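Local coordinates for protein (R)-S-adenosyl-L-methionine hydrolase (Thermus thermophilus, PDB 2CW5) that hydrolyses S-adenosyl-L-methionine to adenosine and L-methionine and lacks chlorinase and fluorinase activity, at residues 83-88 and 101-106. Sequence-based numbering, arbitrary orientation.
Sequences LGRWTY and LLDPPR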
loop_
_atom_site.group_PDB
_atom_site.type_symbol
_atom_site.label_atom_id
_atom_site.label_comp_id
_atom_site.label_asym_id
_atom_site.label_seq_id
_atom_site.Cartn_x
_atom_site.Cartn_y
_atom_site.Cartn_z
ATOM N N LEU C 83 -24.090 14.402 7.113
ATOM C CA LEU C 83 -23.754 15.635 6.409
ATOM C C LEU C 83 -23.469 16.839 7.300
ATOM O O LEU C 83 -24.278 17.203 8.152
ATOM C CB LEU C 83 -24.893 15.993 5.452
ATOM C CG LEU C 83 -25.487 14.850 4.619
ATOM C CD1 LEU C 83 -26.790 15.316 3.977
ATOM C CD2 LEU C 83 -24.494 14.400 3.559
ATOM N N GLY C 84 -22.308 17.450 7.079
ATOM C CA GLY C 84 -21.906 18.636 7.815
ATOM C C GLY C 84 -21.171 19.488 6.796
ATOM O O GLY C 84 -21.567 19.500 5.626
ATOM N N ARG C 85 -20.125 20.198 7.215
ATOM C CA ARG C 85 -19.340 21.003 6.284
ATOM C C ARG C 85 -18.690 20.013 5.322
ATOM O O ARG C 85 -18.413 20.329 4.165
ATOM C CB ARG C 85 -18.249 21.803 7.010
ATOM C CG ARG C 85 -18.766 22.831 7.997
ATOM C CD ARG C 85 -17.796 24.003 8.142
ATOM N NE ARG C 85 -16.489 23.613 8.667
ATOM C CZ ARG C 85 -16.253 23.280 9.933
ATOM N NH1 ARG C 85 -17.235 23.283 10.826
ATOM N NH2 ARG C 85 -15.026 22.949 10.312
ATOM N N TRP C 86 -18.424 18.816 5.831
ATOM C CA TRP C 86 -17.858 17.737 5.027
ATOM C C TRP C 86 -18.910 16.636 5.083
ATOM O O TRP C 86 -19.798 16.672 5.932
ATOM C CB TRP C 86 -16.540 17.232 5.623
ATOM C CG TRP C 86 -15.405 18.205 5.477
ATOM C CD1 TRP C 86 -14.661 18.438 4.355
ATOM C CD2 TRP C 86 -14.915 19.104 6.475
ATOM N NE1 TRP C 86 -13.735 19.429 4.594
ATOM C CE2 TRP C 86 -13.872 19.856 5.888
ATOM C CE3 TRP C 86 -15.258 19.350 7.813
ATOM C CZ2 TRP C 86 -13.167 20.840 6.594
ATOM C CZ3 TRP C 86 -14.558 20.329 8.514
ATOM C CH2 TRP C 86 -13.522 21.062 7.900
ATOM N N THR C 87 -18.823 15.674 4.177
ATOM C CA THR C 87 -19.785 14.583 4.141
ATOM C C THR C 87 -19.079 13.308 4.567
ATOM O O THR C 87 -17.934 13.065 4.184
ATOM C CB THR C 87 -20.376 14.442 2.732
ATOM O OG1 THR C 87 -21.111 15.635 2.422
ATOM C CG2 THR C 87 -21.309 13.226 2.643
ATOM N N TYR C 88 -19.760 12.498 5.366
ATOM C CA TYR C 88 -19.164 11.270 5.875
ATOM C C TYR C 88 -19.953 10.046 5.454
ATOM O O TYR C 88 -21.182 10.055 5.474
ATOM C CB TYR C 88 -19.093 11.340 7.402
ATOM C CG TYR C 88 -18.445 12.611 7.907
ATOM C CD1 TYR C 88 -17.060 12.727 7.980
ATOM C CD2 TYR C 88 -19.219 13.721 8.251
ATOM C CE1 TYR C 88 -16.455 13.920 8.378
ATOM C CE2 TYR C 88 -18.630 14.918 8.647
ATOM C CZ TYR C 88 -17.246 15.012 8.706
ATOM O OH TYR C 88 -16.651 16.206 9.057
ATOM N N LEU C 101 -16.241 16.440 16.120
ATOM C CA LEU C 101 -15.988 17.500 17.092
ATOM C C LEU C 101 -15.603 18.741 16.294
ATOM O O LEU C 101 -15.808 19.869 16.732
ATOM C CB LEU C 101 -14.833 17.138 18.028
ATOM C CG LEU C 101 -15.100 16.095 19.111
ATOM C CD1 LEU C 101 -13.810 15.810 19.874
ATOM C CD2 LEU C 101 -16.193 16.613 20.057
ATOM N N LEU C 102 -15.034 18.517 15.114
ATOM C CA LEU C 102 -14.623 19.610 14.246
ATOM C C LEU C 102 -15.784 20.015 13.339
ATOM O O LEU C 102 -15.879 21.169 12.914
ATOM C CB LEU C 102 -13.439 19.176 13.376
ATOM C CG LEU C 102 -12.185 18.635 14.077
ATOM C CD1 LEU C 102 -11.200 18.136 13.029
ATOM C CD2 LEU C 102 -11.554 19.716 14.941
ATOM N N ASP C 103 -16.668 19.059 13.070
ATOM C CA ASP C 103 -17.807 19.270 12.176
ATOM C C ASP C 103 -18.993 18.361 12.525
ATOM O O ASP C 103 -19.156 17.280 11.956
ATOM C CB ASP C 103 -17.340 19.026 10.731
ATOM C CG ASP C 103 -18.475 19.030 9.725
ATOM O OD1 ASP C 103 -19.376 19.887 9.832
ATOM O OD2 ASP C 103 -18.455 18.180 8.807
ATOM N N PRO C 104 -19.831 18.791 13.483
ATOM C CA PRO C 104 -21.011 18.042 13.927
ATOM C C PRO C 104 -22.021 17.946 12.787
ATOM O O PRO C 104 -22.462 18.963 12.256
ATOM C CB PRO C 104 -21.546 18.888 15.086
ATOM C CG PRO C 104 -20.329 19.587 15.590
ATOM C CD PRO C 104 -19.610 19.971 14.333
ATOM N N PRO C 105 -22.398 16.723 12.392
ATOM C CA PRO C 105 -23.363 16.581 11.299
ATOM C C PRO C 105 -24.737 17.164 11.608
ATOM O O PRO C 105 -25.182 17.177 12.758
ATOM C CB PRO C 105 -23.403 15.072 11.066
ATOM C CG PRO C 105 -23.103 14.515 12.411
ATOM C CD PRO C 105 -21.983 15.405 12.903
ATOM N N ARG C 106 -25.395 17.654 10.565
ATOM C CA ARG C 106 -26.724 18.239 10.686
ATOM C C ARG C 106 -27.776 17.206 10.288
ATOM O O ARG C 106 -28.888 17.206 10.817
ATOM C CB ARG C 106 -26.832 19.469 9.783
ATOM C CG ARG C 106 -25.864 20.587 10.138
ATOM C CD ARG C 106 -26.346 21.390 11.339
ATOM N NE ARG C 106 -27.531 22.181 11.014
ATOM C CZ ARG C 106 -28.146 23.001 11.861
ATOM N NH1 ARG C 106 -27.690 23.145 13.100
ATOM N NH2 ARG C 106 -29.216 23.681 11.468
HETATM O O HOH W 1 -13.591 22.733 13.026
HETATM O O HOH W 2 -19.859 22.243 10.990
#
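The carboxylate of Asp103 reaches into the hairpin turn at Gly84-Trp86, its CG anti to the backbone N (chi1 172°). OD1 accepts from Arg85 N on its syn side at 2.7 Å, nearly straight. OD2 receives two bonds: Tyr88 OH, 2.7 Å away, lies on its anti lone pair, whereas Trp86 N, 3.0 Å away, approaches from above the carboxylate plane. The Trp86 ring adds its edge, CE3 standing 3.6 Å from Asp103 CB. An alanine in place of Asp103 would probably leave Arg85 N, Trp86 N and the Tyr88 hydroxyl without the carboxylate they share, and the Tyr88 hydroxyl less firmly oriented.

The solvent side is looser. Here the Arg85 guanidinium passes over Asp103 CB and grips Leu102 O end-on, with NH1 and NH2 both at 3.3 Å and both bonds well bent. One water links NH2 to Leu102 O; another donates to Asp103 OD1 and is weakly bound by NH1.

Beyond Gly84, Arg106 N donates to Leu83 O at 2.7 Å, where strand 107-110 begins to pair with strand 79-83. The contact thus ties the turn between strands 79-83 and 87-89 to the loop leaving helix 99-102, whose Trp100 packs edge-to-face with Tyr88.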